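Local coordinates for ferulic acid decarboxylase 1 (Candida dubliniensis, PDB 4ZAD), which catalyses the reversible, prenylated-FMN-dependent decarboxylation of aromatic acrylic acids such as cinnamic, p-coumaric and ferulic acid to the corresponding vinyl compounds, at residues G75-R78 with N82-A85; R86-L91 with K100-F105; G36-K41 with P50-L55. All blocks are in the same frame, centred on the assembly; numbering follows the deposited sequence.

Interaction 1: G75-R78 with N82-A85; sequences GGLR and NDHA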
ATOM      1  N   GLY A  75      -8.026   9.849  19.072  1.00 26.20           N
ATOM      2  CA  GLY A  75      -8.096  10.118  17.651  1.00 26.26           C
ATOM      3  C   GLY A  75      -7.804   8.880  16.843  1.00 27.09           C
ATOM      4  O   GLY A  75      -7.450   8.968  15.664  1.00 27.81           O
ATOM      5  N   GLY A  76      -7.916   7.713  17.459  1.00 27.38           N
ATOM      6  CA  GLY A  76      -7.594   6.483  16.753  1.00 27.79           C
ATOM      7  C   GLY A  76      -8.800   6.099  15.933  1.00 28.34           C
ATOM      8  O   GLY A  76      -9.870   6.629  16.163  1.00 28.21           O
ATOM      9  N   LEU A  77      -8.656   5.159  15.004  1.00 29.47           N
ATOM     10  CA  LEU A  77      -9.800   4.806  14.164  1.00 30.42           C
ATOM     11  C   LEU A  77     -10.754   3.827  14.881  1.00 31.64           C
ATOM     12  O   LEU A  77     -10.325   2.963  15.676  1.00 31.66           O
ATOM     13  CB  LEU A  77      -9.368   4.224  12.826  1.00 29.96           C
ATOM     14  CG  LEU A  77      -8.544   5.109  11.904  1.00 29.31           C
ATOM     15  CD1 LEU A  77      -8.185   4.292  10.661  1.00 25.29           C
ATOM     16  CD2 LEU A  77      -9.265   6.419  11.535  1.00 27.48           C
ATOM     17  N   ARG A  78     -12.034   3.983  14.551  1.00 31.83           N
ATOM     18  CA  ARG A  78     -13.137   3.192  15.080  1.00 32.51           C
ATOM     19  C   ARG A  78     -13.388   1.995  14.195  1.00 33.49           C
ATOM     20  O   ARG A  78     -13.090   2.052  13.014  1.00 34.69           O
ATOM     21  CB  ARG A  78     -14.371   4.071  15.022  1.00 33.07           C
ATOM     22  CG  ARG A  78     -15.689   3.400  15.238  1.00 30.75           C
ATOM     23  CD  ARG A  78     -16.760   4.411  15.314  1.00 28.68           C
ATOM     24  NE  ARG A  78     -16.731   5.128  16.581  1.00 27.97           N
ATOM     25  CZ  ARG A  78     -17.729   5.858  17.057  1.00 28.41           C
ATOM     26  NH1 ARG A  78     -18.853   5.984  16.354  1.00 30.33           N
ATOM     27  NH2 ARG A  78     -17.598   6.478  18.235  1.00 27.17           N
ATOM     28  N   ASN A  82     -18.341   4.507  10.331  1.00 32.08           N
ATOM     29  CA  ASN A  82     -17.369   5.457   9.854  1.00 31.04           C
ATOM     30  C   ASN A  82     -16.134   5.376  10.738  1.00 30.32           C
ATOM     31  O   ASN A  82     -16.173   5.796  11.877  1.00 29.63           O
ATOM     32  CB  ASN A  82     -17.922   6.863   9.954  1.00 30.64           C
ATOM     33  CG  ASN A  82     -16.883   7.893   9.691  1.00 29.01           C
ATOM     34  OD1 ASN A  82     -16.063   7.720   8.800  1.00 30.71           O
ATOM     35  ND2 ASN A  82     -16.896   8.965  10.450  1.00 23.56           N
ATOM     36  N   ASP A  83     -15.037   4.856  10.205  1.00 30.02           N
ATOM     37  CA  ASP A  83     -13.838   4.668  11.026  1.00 29.80           C
ATOM     38  C   ASP A  83     -13.268   5.986  11.570  1.00 29.37           C
ATOM     39  O   ASP A  83     -12.520   5.942  12.513  1.00 29.85           O
ATOM     40  CB  ASP A  83     -12.763   3.806  10.327  1.00 29.36           C
ATOM     41  CG  ASP A  83     -12.231   4.393   9.037  1.00 29.53           C
ATOM     42  OD1 ASP A  83     -12.649   5.453   8.551  1.00 29.45           O
ATOM     43  OD2 ASP A  83     -11.332   3.752   8.484  1.00 33.51           O
ATOM     44  N   HIS A  84     -13.674   7.136  11.013  1.00 28.51           N
ATOM     45  CA  HIS A  84     -13.182   8.439  11.451  1.00 27.92           C
ATOM     46  C   HIS A  84     -14.152   9.154  12.418  1.00 27.68           C
ATOM     47  O   HIS A  84     -14.023  10.369  12.668  1.00 27.63           O
ATOM     48  CB  HIS A  84     -12.863   9.311  10.231  1.00 28.08           C
ATOM     49  CG  HIS A  84     -11.521   9.023   9.608  1.00 27.67           C
ATOM     50  ND1 HIS A  84     -11.216   7.823   9.009  1.00 24.13           N
ATOM     51  CD2 HIS A  84     -10.411   9.794   9.492  1.00 27.73           C
ATOM     52  CE1 HIS A  84      -9.980   7.867   8.548  1.00 26.08           C
ATOM     53  NE2 HIS A  84      -9.469   9.053   8.829  1.00 26.97           N
ATOM     54  N   ALA A  85     -15.102   8.394  12.975  1.00 26.21           N
ATOM     55  CA  ALA A  85     -16.012   8.893  13.996  1.00 25.08           C
ATOM     56  C   ALA A  85     -15.349   9.776  15.046  1.00 24.36           C
ATOM     57  O   ALA A  85     -15.901  10.824  15.415  1.00 24.93           O
ATOM     58  CB  ALA A  85     -16.719   7.737  14.708  1.00 24.98           C
TER
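R78, D83 and L77 carry most of this contact, a loop folded back on itself so that one backbone bond and a few side chains hold its two arms together. The amide N of R78 donates to the carbonyl O of D83 over 2.9 Å, almost straight at 173° and in the carbonyl plane, on a lone pair. Two CA-H...O contacts flank it: CA of L77 approaches that same D83 O, and CA of D83 approaches O of R78. L77 runs alongside D83 and H84, and its CD2 rides over one face of the H84 ring, 3.6 Å from the centroid, in a CH-pi contact. The rotation of that ring is set from both sides: ND1 of H84 donates to OD1 of D83 at 2.8 Å, with the oxygen in the ring plane although the donor stands above the carboxylate plane, and NE2 of H84 bonds to the hydroxyl of Y363. D83 reaches the ring with CG between its own backbone N and carbonyl carbon (chi1 61°). R78 runs past N82, its CD 3.8 Å from O of N82, and ends in salt bridges to E19 and D21. The type I turn from N82 to A85 places H84 at the N-cap of helix 85-90; the loop leads from strand 69-71 into that helix, with M99 and I102 of helix 99-108 packed against H84.

Interaction 2: R86-L91 with K100-F105; sequences RIALHL and KEIIDF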
ATOM      1  N   ARG A  86     -14.212   9.356  15.563  1.00 22.44           N
ATOM      2  CA  ARG A  86     -13.675  10.070  16.673  1.00 22.51           C
ATOM      3  C   ARG A  86     -13.208  11.427  16.161  1.00 22.19           C
ATOM      4  O   ARG A  86     -13.303  12.437  16.846  1.00 22.20           O
ATOM      5  CB  ARG A  86     -12.552   9.276  17.348  1.00 22.91           C
ATOM      6  CG  ARG A  86     -13.029   7.962  17.992  1.00 23.83           C
ATOM      7  CD  ARG A  86     -11.944   7.191  18.813  1.00 25.93           C
ATOM      8  NE  ARG A  86     -12.281   5.777  18.828  1.00 25.50           N
ATOM      9  CZ  ARG A  86     -11.439   4.764  18.978  1.00 26.71           C
ATOM     10  NH1 ARG A  86     -10.135   4.942  19.195  1.00 26.01           N
ATOM     11  NH2 ARG A  86     -11.928   3.527  18.904  1.00 28.39           N
ATOM     12  N   ILE A  87     -12.756  11.464  14.926  1.00 22.09           N
ATOM     13  CA  ILE A  87     -12.283  12.706  14.354  1.00 22.28           C
ATOM     14  C   ILE A  87     -13.476  13.632  14.123  1.00 23.06           C
ATOM     15  O   ILE A  87     -13.454  14.765  14.547  1.00 24.07           O
ATOM     16  CB  ILE A  87     -11.456  12.455  13.092  1.00 21.31           C
ATOM     17  CG1 ILE A  87     -10.390  11.402  13.374  1.00 21.05           C
ATOM     18  CG2 ILE A  87     -10.779  13.715  12.672  1.00 20.46           C
ATOM     19  CD1 ILE A  87      -9.417  11.798  14.509  1.00 17.42           C
ATOM     20  N   ALA A  88     -14.548  13.137  13.522  1.00 23.95           N
ATOM     21  CA  ALA A  88     -15.762  13.950  13.336  1.00 24.00           C
ATOM     22  C   ALA A  88     -16.235  14.499  14.650  1.00 24.03           C
ATOM     23  O   ALA A  88     -16.673  15.629  14.723  1.00 23.24           O
ATOM     24  CB  ALA A  88     -16.873  13.130  12.700  1.00 24.30           C
ATOM     25  N   LEU A  89     -16.138  13.693  15.701  1.00 24.81           N
ATOM     26  CA  LEU A  89     -16.698  14.096  16.990  1.00 25.24           C
ATOM     27  C   LEU A  89     -15.961  15.281  17.584  1.00 25.62           C
ATOM     28  O   LEU A  89     -16.583  16.147  18.192  1.00 26.47           O
ATOM     29  CB  LEU A  89     -16.772  12.924  17.975  1.00 25.34           C
ATOM     30  CG  LEU A  89     -17.933  11.987  17.613  1.00 26.17           C
ATOM     31  CD1 LEU A  89     -17.818  10.715  18.434  1.00 26.11           C
ATOM     32  CD2 LEU A  89     -19.331  12.645  17.778  1.00 24.23           C
ATOM     33  N   HIS A  90     -14.655  15.364  17.358  1.00 25.68           N
ATOM     34  CA  HIS A  90     -13.865  16.485  17.869  1.00 25.78           C
ATOM     35  C   HIS A  90     -14.435  17.785  17.380  1.00 25.74           C
ATOM     36  O   HIS A  90     -14.352  18.781  18.060  1.00 26.05           O
ATOM     37  CB  HIS A  90     -12.401  16.403  17.415  1.00 25.95           C
ATOM     38  CG  HIS A  90     -11.544  15.535  18.282  1.00 26.02           C
ATOM     39  ND1 HIS A  90     -11.679  14.169  18.324  1.00 23.75           N
ATOM     40  CD2 HIS A  90     -10.511  15.843  19.106  1.00 27.09           C
ATOM     41  CE1 HIS A  90     -10.772  13.671  19.150  1.00 28.15           C
ATOM     42  NE2 HIS A  90     -10.056  14.667  19.646  1.00 26.34           N
ATOM     43  N   LEU A  91     -15.000  17.782  16.190  1.00 26.18           N
ATOM     44  CA  LEU A  91     -15.555  18.986  15.639  1.00 26.97           C
ATOM     45  C   LEU A  91     -17.059  19.068  15.898  1.00 27.60           C
ATOM     46  O   LEU A  91     -17.735  19.882  15.292  1.00 28.01           O
ATOM     47  CB  LEU A  91     -15.246  19.053  14.137  1.00 27.30           C
ATOM     48  CG  LEU A  91     -13.755  19.204  13.819  1.00 27.17           C
ATOM     49  CD1 LEU A  91     -13.427  18.742  12.427  1.00 25.36           C
ATOM     50  CD2 LEU A  91     -13.303  20.648  14.064  1.00 27.47           C
ATOM     51  N   LYS A 100     -13.110  13.036   4.176  1.00 30.65           N
ATOM     52  CA  LYS A 100     -13.095  14.017   3.079  1.00 30.73           C
ATOM     53  C   LYS A 100     -13.995  15.184   3.401  1.00 30.37           C
ATOM     54  O   LYS A 100     -13.684  16.323   3.087  1.00 30.60           O
ATOM     55  CB  LYS A 100     -13.516  13.367   1.769  1.00 31.29           C
ATOM     56  CG  LYS A 100     -13.599  14.323   0.580  1.00 34.15           C
ATOM     57  CD  LYS A 100     -15.025  14.862   0.332  1.00 37.48           C
ATOM     58  CE  LYS A 100     -15.221  15.347  -1.148  1.00 39.37           C
ATOM     59  NZ  LYS A 100     -14.305  16.478  -1.525  1.00 41.71           N
ATOM     60  N   GLU A 101     -15.095  14.902   4.078  1.00 30.52           N
ATOM     61  CA  GLU A 101     -16.069  15.927   4.431  1.00 30.48           C
ATOM     62  C   GLU A 101     -15.631  16.682   5.680  1.00 29.09           C
ATOM     63  O   GLU A 101     -15.773  17.915   5.730  1.00 28.91           O
ATOM     64  CB  GLU A 101     -17.476  15.308   4.564  1.00 30.71           C
ATOM     65  CG  GLU A 101     -17.911  14.697   3.224  1.00 35.92           C
ATOM     66  CD  GLU A 101     -19.333  14.126   3.189  1.00 41.83           C
ATOM     67  OE1 GLU A 101     -19.494  12.872   3.193  1.00 43.51           O
ATOM     68  OE2 GLU A 101     -20.282  14.942   3.113  1.00 46.83           O
ATOM     69  N   ILE A 102     -15.075  15.956   6.660  1.00 27.30           N
ATOM     70  CA  ILE A 102     -14.455  16.579   7.846  1.00 26.38           C
ATOM     71  C   ILE A 102     -13.459  17.631   7.374  1.00 25.03           C
ATOM     72  O   ILE A 102     -13.473  18.746   7.871  1.00 24.00           O
ATOM     73  CB  ILE A 102     -13.645  15.586   8.718  1.00 26.68           C
ATOM     74  CG1 ILE A 102     -14.541  14.492   9.334  1.00 27.42           C
ATOM     75  CG2 ILE A 102     -12.906  16.329   9.809  1.00 26.71           C
ATOM     76  CD1 ILE A 102     -13.772  13.236   9.789  1.00 27.06           C
ATOM     77  N   ILE A 103     -12.614  17.268   6.407  1.00 24.16           N
ATOM     78  CA  ILE A 103     -11.701  18.224   5.762  1.00 23.73           C
ATOM     79  C   ILE A 103     -12.461  19.367   5.093  1.00 24.78           C
ATOM     80  O   ILE A 103     -12.045  20.520   5.204  1.00 25.41           O
ATOM     81  CB  ILE A 103     -10.753  17.539   4.740  1.00 23.34           C
ATOM     82  CG1 ILE A 103      -9.821  16.543   5.439  1.00 22.00           C
ATOM     83  CG2 ILE A 103      -9.939  18.570   3.972  1.00 20.18           C
ATOM     84  CD1 ILE A 103      -9.004  15.739   4.516  1.00 19.87           C
ATOM     85  N   ASP A 104     -13.584  19.094   4.422  1.00 25.89           N
ATOM     86  CA  ASP A 104     -14.307  20.227   3.768  1.00 27.34           C
ATOM     87  C   ASP A 104     -14.867  21.188   4.796  1.00 26.87           C
ATOM     88  O   ASP A 104     -14.918  22.399   4.568  1.00 27.35           O
ATOM     89  CB  ASP A 104     -15.407  19.786   2.766  1.00 27.75           C
ATOM     90  CG  ASP A 104     -14.857  18.915   1.616  1.00 29.17           C
ATOM     91  OD1 ASP A 104     -13.660  19.085   1.259  1.00 29.07           O
ATOM     92  OD2 ASP A 104     -15.628  18.043   1.112  1.00 31.61           O
ATOM     93  N   PHE A 105     -15.271  20.646   5.938  1.00 26.77           N
ATOM     94  CA  PHE A 105     -15.790  21.469   7.014  1.00 26.30           C
ATOM     95  C   PHE A 105     -14.728  22.445   7.570  1.00 26.05           C
ATOM     96  O   PHE A 105     -15.025  23.630   7.785  1.00 26.17           O
ATOM     97  CB  PHE A 105     -16.379  20.586   8.093  1.00 25.89           C
ATOM     98  CG  PHE A 105     -16.977  21.353   9.235  1.00 28.36           C
ATOM     99  CD1 PHE A 105     -18.183  22.028   9.085  1.00 29.44           C
ATOM    100  CD2 PHE A 105     -16.327  21.408  10.468  1.00 30.23           C
ATOM    101  CE1 PHE A 105     -18.743  22.740  10.159  1.00 30.49           C
ATOM    102  CE2 PHE A 105     -16.866  22.132  11.541  1.00 32.36           C
ATOM    103  CZ  PHE A 105     -18.083  22.797  11.391  1.00 31.06           C
TER
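I102 points from helix 99-108 toward helix 85-90 and meets I87 and A88 on it and L91 just beyond its end, a compact example of how one branched side chain can serve separate neighbours with its two arms. Its longer arm ends in CD1, which lies 4.1 Å from CB of I87 and 3.8 Å from the backbone N of A88, with the methyl of A88 slightly farther off. The shorter arm, CG2, touches CD1 of L91 at 3.6 Å, the closest approach between the two segments. The first torsion (chi1 -64°) sets CG2 anti to the backbone N and toward L91, while the second (chi2 160°) extends CG1 so that CD1 reaches I87 and A88. I87 and I102 cross at about a right angle, and the rest of I87 leads away from the interface; its side chain is about 9 Å from the bound prenylated FMN. L91 meets I102 at a slant, while its CB comes obliquely to the F105 ring, 4.3 Å from CE2. Beyond this pair, L247 of helix 240-247 packs on both L91 and F105.

Away from I102, H90 folds back through ND1 to O of R86 at 2.8 Å, an oxygen that H90 N reaches from the opposite face of the carbonyl plane. R86 pairs with D21, and K100 with D358 and, weakly, D104. Between the two segments cohesion comes instead from van der Waals contact and the burial of apolar carbon, without directional bonds to set the pairing.

Interaction 3: G36-K41 with P50-L55; sequences GAITRK and PLFNNL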
ATOM      1  N   GLY A  36       0.839   1.829  26.922  1.00 30.23           N
ATOM      2  CA  GLY A  36       1.228   1.867  25.531  1.00 29.94           C
ATOM      3  C   GLY A  36       0.927   0.609  24.729  1.00 29.64           C
ATOM      4  O   GLY A  36       0.547   0.699  23.562  1.00 29.31           O
ATOM      5  N   ALA A  37       1.123  -0.565  25.319  1.00 28.91           N
ATOM      6  CA  ALA A  37       0.753  -1.806  24.617  1.00 28.29           C
ATOM      7  C   ALA A  37      -0.727  -1.794  24.371  1.00 27.76           C
ATOM      8  O   ALA A  37      -1.155  -2.070  23.258  1.00 27.43           O
ATOM      9  CB  ALA A  37       1.124  -3.040  25.389  1.00 28.33           C
ATOM     10  N   ILE A  38      -1.520  -1.489  25.390  1.00 27.07           N
ATOM     11  CA  ILE A  38      -2.976  -1.591  25.228  1.00 27.30           C
ATOM     12  C   ILE A  38      -3.409  -0.646  24.078  1.00 27.98           C
ATOM     13  O   ILE A  38      -3.894  -1.098  23.011  1.00 27.28           O
ATOM     14  CB  ILE A  38      -3.732  -1.323  26.560  1.00 27.40           C
ATOM     15  CG1 ILE A  38      -3.429  -2.422  27.604  1.00 28.39           C
ATOM     16  CG2 ILE A  38      -5.188  -1.311  26.362  1.00 26.41           C
ATOM     17  CD1 ILE A  38      -3.539  -1.933  28.979  1.00 26.86           C
ATOM     18  N   THR A  39      -3.132   0.647  24.258  1.00 28.06           N
ATOM     19  CA  THR A  39      -3.507   1.641  23.292  1.00 27.84           C
ATOM     20  C   THR A  39      -3.097   1.195  21.897  1.00 28.97           C
ATOM     21  O   THR A  39      -3.898   1.289  20.956  1.00 30.05           O
ATOM     22  CB  THR A  39      -2.967   3.083  23.652  1.00 27.74           C
ATOM     23  OG1 THR A  39      -1.569   3.063  23.895  1.00 25.64           O
ATOM     24  CG2 THR A  39      -3.675   3.643  24.884  1.00 27.87           C
ATOM     25  N   ARG A  40      -1.874   0.706  21.750  1.00 29.29           N
ATOM     26  CA  ARG A  40      -1.411   0.190  20.473  1.00 30.17           C
ATOM     27  C   ARG A  40      -2.267  -0.914  19.868  1.00 31.15           C
ATOM     28  O   ARG A  40      -2.469  -0.939  18.663  1.00 31.38           O
ATOM     29  CB  ARG A  40       0.006  -0.343  20.598  1.00 30.50           C
ATOM     30  CG  ARG A  40       1.026   0.722  20.261  1.00 32.62           C
ATOM     31  CD  ARG A  40       0.915   0.994  18.807  1.00 33.78           C
ATOM     32  NE  ARG A  40       0.806   2.401  18.492  1.00 35.89           N
ATOM     33  CZ  ARG A  40       0.560   2.847  17.266  1.00 35.27           C
ATOM     34  NH1 ARG A  40       0.390   1.985  16.273  1.00 35.05           N
ATOM     35  NH2 ARG A  40       0.499   4.147  17.028  1.00 35.57           N
ATOM     36  N   LYS A  41      -2.714  -1.851  20.694  1.00 32.04           N
ATOM     37  CA  LYS A  41      -3.531  -2.929  20.227  1.00 33.08           C
ATOM     38  C   LYS A  41      -4.931  -2.362  19.858  1.00 33.29           C
ATOM     39  O   LYS A  41      -5.503  -2.743  18.834  1.00 33.47           O
ATOM     40  CB  LYS A  41      -3.574  -4.032  21.282  1.00 33.86           C
ATOM     41  CG  LYS A  41      -4.285  -5.290  20.826  1.00 37.20           C
ATOM     42  CD  LYS A  41      -3.851  -6.578  21.566  1.00 41.99           C
ATOM     43  CE  LYS A  41      -4.366  -7.850  20.771  1.00 46.01           C
ATOM     44  NZ  LYS A  41      -4.270  -9.235  21.441  1.00 46.84           N
ATOM     45  N   PRO A  50      -9.792   3.134  25.166  1.00 33.53           N
ATOM     46  CA  PRO A  50      -9.746   2.743  26.562  1.00 33.94           C
ATOM     47  C   PRO A  50      -9.631   3.922  27.531  1.00 34.19           C
ATOM     48  O   PRO A  50      -8.709   4.728  27.454  1.00 35.06           O
ATOM     49  CB  PRO A  50      -8.494   1.865  26.632  1.00 33.97           C
ATOM     50  CG  PRO A  50      -7.606   2.405  25.612  1.00 33.89           C
ATOM     51  CD  PRO A  50      -8.471   3.005  24.531  1.00 33.66           C
ATOM     52  N   LEU A  51     -10.594   4.012  28.425  1.00 34.00           N
ATOM     53  CA  LEU A  51     -10.482   4.829  29.592  1.00 34.10           C
ATOM     54  C   LEU A  51      -9.853   3.967  30.715  1.00 34.87           C
ATOM     55  O   LEU A  51     -10.391   2.925  31.111  1.00 35.17           O
ATOM     56  CB  LEU A  51     -11.858   5.343  29.965  1.00 33.60           C
ATOM     57  CG  LEU A  51     -11.970   6.354  31.096  1.00 34.54           C
ATOM     58  CD1 LEU A  51     -10.986   7.504  30.977  1.00 32.50           C
ATOM     59  CD2 LEU A  51     -13.423   6.864  31.157  1.00 36.62           C
ATOM     60  N   PHE A  52      -8.693   4.394  31.196  1.00 35.08           N
ATOM     61  CA  PHE A  52      -7.998   3.701  32.250  1.00 35.08           C
ATOM     62  C   PHE A  52      -8.351   4.358  33.553  1.00 36.15           C
ATOM     63  O   PHE A  52      -7.830   5.427  33.852  1.00 35.48           O
ATOM     64  CB  PHE A  52      -6.502   3.839  32.072  1.00 34.80           C
ATOM     65  CG  PHE A  52      -5.974   3.162  30.881  1.00 32.37           C
ATOM     66  CD1 PHE A  52      -5.862   3.833  29.696  1.00 30.16           C
ATOM     67  CD2 PHE A  52      -5.570   1.839  30.947  1.00 31.15           C
ATOM     68  CE1 PHE A  52      -5.368   3.208  28.604  1.00 30.45           C
ATOM     69  CE2 PHE A  52      -5.066   1.222  29.865  1.00 29.99           C
ATOM     70  CZ  PHE A  52      -4.964   1.905  28.685  1.00 30.49           C
ATOM     71  N   ASN A  53      -9.232   3.717  34.324  1.00 38.00           N
ATOM     72  CA  ASN A  53      -9.642   4.230  35.634  1.00 38.87           C
ATOM     73  C   ASN A  53      -8.708   3.811  36.784  1.00 39.57           C
ATOM     74  O   ASN A  53      -8.681   4.462  37.820  1.00 39.83           O
ATOM     75  CB  ASN A  53     -11.058   3.777  35.978  1.00 39.34           C
ATOM     76  CG  ASN A  53     -12.121   4.274  34.998  1.00 40.72           C
ATOM     77  OD1 ASN A  53     -13.133   3.589  34.802  1.00 42.51           O
ATOM     78  ND2 ASN A  53     -11.929   5.459  34.413  1.00 41.02           N
ATOM     79  N   ASN A  54      -7.958   2.724  36.621  1.00 40.23           N
ATOM     80  CA  ASN A  54      -7.164   2.172  37.730  1.00 40.56           C
ATOM     81  C   ASN A  54      -5.739   1.962  37.293  1.00 40.29           C
ATOM     82  O   ASN A  54      -5.362   0.879  36.913  1.00 38.82           O
ATOM     83  CB  ASN A  54      -7.793   0.850  38.226  1.00 41.08           C
ATOM     84  CG  ASN A  54      -7.139   0.290  39.527  1.00 41.49           C
ATOM     85  OD1 ASN A  54      -6.248   0.897  40.144  1.00 40.74           O
ATOM     86  ND2 ASN A  54      -7.606  -0.886  39.933  1.00 40.65           N
ATOM     87  N   LEU A  55      -4.969   3.044  37.325  1.00 41.41           N
ATOM     88  CA  LEU A  55      -3.554   3.015  36.982  1.00 41.87           C
ATOM     89  C   LEU A  55      -2.741   2.652  38.234  1.00 42.74           C
ATOM     90  O   LEU A  55      -3.206   2.895  39.362  1.00 43.06           O
ATOM     91  CB  LEU A  55      -3.131   4.377  36.424  1.00 41.88           C
ATOM     92  CG  LEU A  55      -3.443   4.667  34.947  1.00 41.03           C
ATOM     93  CD1 LEU A  55      -3.028   6.094  34.574  1.00 39.07           C
ATOM     94  CD2 LEU A  55      -2.750   3.678  34.028  1.00 38.54           C
TER
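I38 meets the F52 ring from the opposite direction, helix 34-45 facing strand 49-52. Followed outward, its CB lies 4.1 Å from CZ of F52. At the branch, CG2 stays near the same ring atom, at 4.0 Å, and makes a looser approach to CG of P50. CG1 continues anti to the carbonyl carbon (chi1 -66°) and delivers the tip, CD1, to CE2 of F52 at 3.6 Å, where the methyl sits at the ring edge and in its plane. T39 reaches the other flank of the ring: its CG2 is 4.1 Å from CE1 of F52 and 4.2 Å from CG of P50, so the phenyl edge is met by methyl groups of two consecutive helical residues. The hydroxyl of T39 is turned back to its own helix, bonding to the carbonyl O of V35.

This is the helix-on-sheet packing of a beta-alpha-beta unit, in which helix 34-45 connects parallel strands 22-25 and 49-52; the axes of helix 36-41 and strand 50-52 run nearly antiparallel, at 162°. I504 and Y512 of the second subunit pack on I38 and P50, respectively. Methyl groups thus meet the edge of a ring, and dispersion and the exclusion of water, rather than polar pairing, hold helix to strand.

All three contacts are buried and belong to the N-terminal domain, yet their chemistry differs. Interaction 1 closes a loop, and it alone of the three has a backbone hydrogen bond between its segments; interactions 2 and 3 bring regular elements together through apolar side chains, helix on helix and helix on strand. Interactions 1 and 2 adjoin, their centres about 10 Å apart, and meet where G75 and G76 pack on I87 and R86; H84 of the first also touches I102 of the second. Interaction 3 stands apart, its centre about 25 Å from that of interaction 2, and differs from both in being touched by the second subunit.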